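Local atomic coordinates of glucose-6-phosphate isomerase like protein (Thermus thermophilus, PDB entry 1WIW), a protein that probably interconverts phosphorylated sugars, as a member of the PGI/PMI family of glucose-6-phosphate and mannose-6-phosphate isomerases. Residues L164-S169 / L190-P195; A218-P223 / D239-V244. One frame throughout, in Å; residues are numbered along the deposited sequence.

Contact 1. Residues L164-S169 / L190-P195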
loop_
_atom_site.group_PDB
_atom_site.type_symbol
_atom_site.label_atom_id
_atom_site.label_comp_id
_atom_site.label_asym_id
_atom_site.label_seq_id
_atom_site.Cartn_x
_atom_site.Cartn_y
_atom_site.Cartn_z
ATOM N N LEU B 164 13.213 -9.968 6.882
ATOM C CA LEU B 164 11.984 -9.494 6.264
ATOM C C LEU B 164 12.113 -7.979 6.210
ATOM O O LEU B 164 11.940 -7.300 7.218
ATOM C CB LEU B 164 10.771 -9.883 7.115
ATOM C CG LEU B 164 9.411 -9.377 6.626
ATOM C CD1 LEU B 164 9.155 -9.884 5.214
ATOM C CD2 LEU B 164 8.310 -9.850 7.576
ATOM N N PRO B 165 12.452 -7.430 5.035
ATOM C CA PRO B 165 12.592 -5.976 4.938
ATOM C C PRO B 165 11.295 -5.188 5.043
ATOM O O PRO B 165 10.251 -5.582 4.518
ATOM C CB PRO B 165 13.303 -5.778 3.594
ATOM C CG PRO B 165 12.882 -6.959 2.800
ATOM C CD PRO B 165 12.886 -8.094 3.794
ATOM N N LEU B 166 11.383 -4.070 5.754
ATOM C CA LEU B 166 10.263 -3.165 5.951
ATOM C C LEU B 166 10.691 -1.842 5.323
ATOM O O LEU B 166 11.545 -1.143 5.869
ATOM C CB LEU B 166 9.990 -2.990 7.448
ATOM C CG LEU B 166 9.044 -1.871 7.900
ATOM C CD1 LEU B 166 7.723 -1.952 7.156
ATOM C CD2 LEU B 166 8.835 -1.978 9.411
ATOM N N PHE B 167 10.107 -1.512 4.171
ATOM C CA PHE B 167 10.450 -0.286 3.457
ATOM C C PHE B 167 9.542 0.885 3.814
ATOM O O PHE B 167 8.315 0.761 3.779
ATOM C CB PHE B 167 10.385 -0.511 1.944
ATOM C CG PHE B 167 11.271 -1.617 1.451
ATOM C CD1 PHE B 167 10.727 -2.809 0.989
ATOM C CD2 PHE B 167 12.650 -1.464 1.433
ATOM C CE1 PHE B 167 11.548 -3.833 0.511
ATOM C CE2 PHE B 167 13.478 -2.481 0.958
ATOM C CZ PHE B 167 12.923 -3.667 0.496
ATOM N N TYR B 168 10.157 2.019 4.145
ATOM C CA TYR B 168 9.430 3.238 4.503
ATOM C C TYR B 168 10.039 4.416 3.730
ATOM O O TYR B 168 11.222 4.719 3.884
ATOM C CB TYR B 168 9.532 3.491 6.010
ATOM C CG TYR B 168 8.797 4.728 6.484
ATOM C CD1 TYR B 168 9.379 5.595 7.409
ATOM C CD2 TYR B 168 7.530 5.046 5.991
ATOM C CE1 TYR B 168 8.718 6.754 7.831
ATOM C CE2 TYR B 168 6.863 6.200 6.406
ATOM C CZ TYR B 168 7.466 7.049 7.324
ATOM O OH TYR B 168 6.825 8.206 7.711
ATOM N N SER B 169 9.228 5.062 2.893
ATOM C CA SER B 169 9.679 6.188 2.077
ATOM C C SER B 169 8.812 7.432 2.257
ATOM O O SER B 169 7.909 7.697 1.461
ATOM C CB SER B 169 9.686 5.796 0.599
ATOM O OG SER B 169 8.390 5.407 0.167
ATOM N N LEU B 190 9.994 -11.837 -0.068
ATOM C CA LEU B 190 8.925 -11.126 0.607
ATOM C C LEU B 190 9.460 -9.903 1.353
ATOM O O LEU B 190 10.574 -9.921 1.864
ATOM C CB LEU B 190 8.254 -12.076 1.605
ATOM C CG LEU B 190 7.039 -11.600 2.395
ATOM C CD1 LEU B 190 5.864 -11.433 1.447
ATOM C CD2 LEU B 190 6.698 -12.618 3.487
ATOM N N SER B 191 8.655 -8.846 1.401
ATOM C CA SER B 191 8.991 -7.620 2.116
ATOM C C SER B 191 7.665 -6.943 2.422
ATOM O O SER B 191 6.624 -7.349 1.902
ATOM C CB SER B 191 9.866 -6.689 1.267
ATOM O OG SER B 191 9.182 -6.226 0.113
ATOM N N LEU B 192 7.679 -5.931 3.279
ATOM C CA LEU B 192 6.427 -5.249 3.568
ATOM C C LEU B 192 6.567 -3.749 3.659
ATOM O O LEU B 192 7.670 -3.205 3.725
ATOM C CB LEU B 192 5.785 -5.754 4.858
ATOM C CG LEU B 192 6.356 -5.236 6.171
ATOM C CD1 LEU B 192 5.290 -5.314 7.263
ATOM C CD2 LEU B 192 7.589 -6.038 6.527
ATOM N N THR B 193 5.410 -3.105 3.686
ATOM C CA THR B 193 5.290 -1.664 3.756
ATOM C C THR B 193 4.364 -1.314 4.910
ATOM O O THR B 193 3.479 -2.093 5.267
ATOM C CB THR B 193 4.671 -1.131 2.452
ATOM O OG1 THR B 193 5.628 -1.261 1.393
ATOM C CG2 THR B 193 4.254 0.319 2.596
ATOM N N PRO B 194 4.572 -0.147 5.530
ATOM C CA PRO B 194 3.690 0.225 6.637
ATOM C C PRO B 194 2.410 0.815 6.055
ATOM O O PRO B 194 2.347 1.124 4.867
ATOM C CB PRO B 194 4.512 1.256 7.400
ATOM C CG PRO B 194 5.296 1.923 6.306
ATOM C CD PRO B 194 5.734 0.755 5.449
ATOM N N PRO B 195 1.363 0.947 6.873
ATOM C CA PRO B 195 0.106 1.514 6.380
ATOM C C PRO B 195 0.222 3.040 6.275
ATOM O O PRO B 195 1.278 3.609 6.555
ATOM C CB PRO B 195 -0.902 1.069 7.443
ATOM C CG PRO B 195 -0.076 1.069 8.692
ATOM C CD PRO B 195 1.195 0.394 8.230
#

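Contact 2. Residues A218-P223 / D239-V244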
loop_
_atom_site.group_PDB
_atom_site.type_symbol
_atom_site.label_atom_id
_atom_site.label_comp_id
_atom_site.label_asym_id
_atom_site.label_seq_id
_atom_site.Cartn_x
_atom_site.Cartn_y
_atom_site.Cartn_z
ATOM N N ALA B 218 14.449 -2.802 8.943
ATOM C CA ALA B 218 13.843 -1.541 8.553
ATOM C C ALA B 218 14.728 -0.856 7.523
ATOM O O ALA B 218 15.946 -0.774 7.695
ATOM C CB ALA B 218 13.659 -0.650 9.768
ATOM N N VAL B 219 14.116 -0.385 6.443
ATOM C CA VAL B 219 14.865 0.304 5.395
ATOM C C VAL B 219 14.218 1.658 5.172
ATOM O O VAL B 219 13.167 1.755 4.540
ATOM C CB VAL B 219 14.850 -0.488 4.070
ATOM C CG1 VAL B 219 15.689 0.231 3.028
ATOM C CG2 VAL B 219 15.385 -1.891 4.297
ATOM N N LEU B 220 14.837 2.704 5.711
ATOM C CA LEU B 220 14.298 4.050 5.567
ATOM C C LEU B 220 14.825 4.649 4.265
ATOM O O LEU B 220 16.022 4.869 4.106
ATOM C CB LEU B 220 14.700 4.908 6.770
ATOM C CG LEU B 220 14.407 4.261 8.131
ATOM C CD1 LEU B 220 14.787 5.210 9.254
ATOM C CD2 LEU B 220 12.931 3.890 8.226
ATOM N N LEU B 221 13.914 4.897 3.334
ATOM C CA LEU B 221 14.269 5.435 2.031
ATOM C C LEU B 221 14.186 6.958 1.927
ATOM O O LEU B 221 13.097 7.531 1.941
ATOM C CB LEU B 221 13.362 4.804 0.964
ATOM C CG LEU B 221 13.467 3.285 0.842
ATOM C CD1 LEU B 221 12.320 2.744 0.009
ATOM C CD2 LEU B 221 14.810 2.939 0.218
ATOM N N GLY B 222 15.337 7.610 1.825
ATOM C CA GLY B 222 15.343 9.057 1.669
ATOM C C GLY B 222 15.288 9.927 2.915
ATOM O O GLY B 222 15.123 9.432 4.026
ATOM N N PRO B 223 15.406 11.254 2.740
ATOM C CA PRO B 223 15.386 12.257 3.808
ATOM C C PRO B 223 13.993 12.666 4.277
ATOM O O PRO B 223 12.986 12.271 3.692
ATOM C CB PRO B 223 16.128 13.424 3.173
ATOM C CG PRO B 223 15.603 13.391 1.778
ATOM C CD PRO B 223 15.636 11.897 1.432
ATOM N N ASP B 239 15.354 -5.795 14.295
ATOM C CA ASP B 239 16.620 -6.522 14.288
ATOM C C ASP B 239 17.750 -5.726 13.632
ATOM O O ASP B 239 18.874 -5.705 14.135
ATOM C CB ASP B 239 16.438 -7.857 13.561
ATOM C CG ASP B 239 17.607 -8.801 13.768
ATOM O OD1 ASP B 239 18.136 -9.324 12.763
ATOM O OD2 ASP B 239 17.994 -9.026 14.933
ATOM N N ALA B 240 17.451 -5.081 12.507
ATOM C CA ALA B 240 18.439 -4.284 11.781
ATOM C C ALA B 240 17.762 -3.081 11.144
ATOM O O ALA B 240 16.579 -3.130 10.812
ATOM C CB ALA B 240 19.112 -5.126 10.706
ATOM N N LEU B 241 18.516 -2.002 10.974
ATOM C CA LEU B 241 17.976 -0.786 10.385
ATOM C C LEU B 241 18.958 -0.139 9.413
ATOM O O LEU B 241 20.135 0.030 9.727
ATOM C CB LEU B 241 17.607 0.205 11.496
ATOM C CG LEU B 241 17.094 1.594 11.102
ATOM C CD1 LEU B 241 16.047 1.479 10.013
ATOM C CD2 LEU B 241 16.505 2.281 12.326
ATOM N N ALA B 242 18.462 0.224 8.233
ATOM C CA ALA B 242 19.296 0.856 7.219
ATOM C C ALA B 242 18.691 2.175 6.743
ATOM O O ALA B 242 17.488 2.265 6.503
ATOM C CB ALA B 242 19.469 -0.083 6.032
ATOM N N GLU B 243 19.525 3.199 6.626
ATOM C CA GLU B 243 19.071 4.497 6.137
ATOM C C GLU B 243 19.650 4.632 4.733
ATOM O O GLU B 243 20.863 4.709 4.569
ATOM C CB GLU B 243 19.593 5.632 7.023
ATOM C CG GLU B 243 19.175 5.528 8.481
ATOM C CD GLU B 243 19.785 6.624 9.339
ATOM O OE1 GLU B 243 19.426 7.806 9.148
ATOM O OE2 GLU B 243 20.631 6.302 10.198
ATOM N N VAL B 244 18.787 4.638 3.721
ATOM C CA VAL B 244 19.258 4.752 2.345
ATOM C C VAL B 244 19.189 6.201 1.883
ATOM O O VAL B 244 18.111 6.789 1.811
ATOM C CB VAL B 244 18.410 3.889 1.374
ATOM C CG1 VAL B 244 19.041 3.904 -0.016
ATOM C CG2 VAL B 244 18.288 2.463 1.903
#

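Contact 1. Residues L164-S169 / L190-P195
L192 grips strand 164-168 with both of its backbone polar groups: its N donates to P165 O at 2.9 Å, and its O accepts from F167 N at 3.0 Å. The pair makes a single bridge between L166 and L192, and L166 CA adds a CA-H...O contact to the same L192 O. Residues 190-195 thus run beside the edge of the strand, their direction differing by 36°, without becoming a regular strand themselves.

Side-chain packing surrounds these bonds. CG of L192 lies between its own N and carbonyl carbon (chi1 79°); from there CD2 reaches L164 CG at 3.8 Å, the two side chains crossing at about a right angle, while CG meets L166 CD1. P165 CG presses tightly on S191 CB, 3.4 Å away. S191 OG lies in the plane of the F167 ring, at its CE1 edge. Further on, P194 CG touches Y168 CD2.

T193 O is hydrogen-bonded to Q180 of the second subunit, and L164 and L192 each pack on their own counterparts there. F167 O is buried with no hydrogen-bond partner, and P194 CD sits 3.1 Å from it; having no N-H, P194 brings carbon to this oxygen where a regular strand could offer a donor, which is consistent with the pairing ending after one bridge.

Contact 2. Residues A218-P223 / D239-V244
A218 N, donating to A240 O, begins a ladder of five backbone hydrogen bonds between the two strands. A242 N then donates to A218 O at 2.8 Å, L220 N to A242 O, V244 N to L220 O, and G222 N closes the series on V244 O at 2.9 Å. The bond to A240 O is the most bent of the five, 147° at the hydrogen. These are the parallel strands of a beta-alpha-beta unit, joined through helix 225-234, in the C-terminal SIS domain; the strand axes pass 4.7 Å apart at 14°. G222, just past the first strand, has a positive phi (86°), a backbone shape that suits a residue without CB.

On the face carrying A218, L220, L241 and E243, L241 CD1 presses on A218 CB at a tight 3.2 Å and also meets L220 CG at 3.7 Å. Helix 225-234 covers this face, and its K231 forms a salt bridge with E243 OE2. On the other face V244 CG2, anti to its carbonyl carbon, touches both V219 CG1 at 3.6 Å and L221 CD2 at 3.9 Å. The side chains of L221 and V244 lie side by side, and M262 and L258 of helix 251-272 pack against this cluster.

Overall arrangement
Contacts 1 and 2 meet at one parallel sheet, ordered 164-168, 216-221, 240-244, their centres about 10 Å apart; the 190-195 loop is bridged to the first strand. Strand 164-168 also pairs with 216-221: L166 O and Y168 O probably accept hydrogen bonds from V219 N and L221 N, while F167 packs on V219. Contact 1 is buried, and its loop 190-195 faces the second subunit; contact 2 is partly buried, and no other chain of the assembly touches its segments. Their chemistry differs accordingly: a single bridge with mostly leucine and proline packing at the interface with the second subunit, against a regular ladder whose outer strand carries the exposed E243.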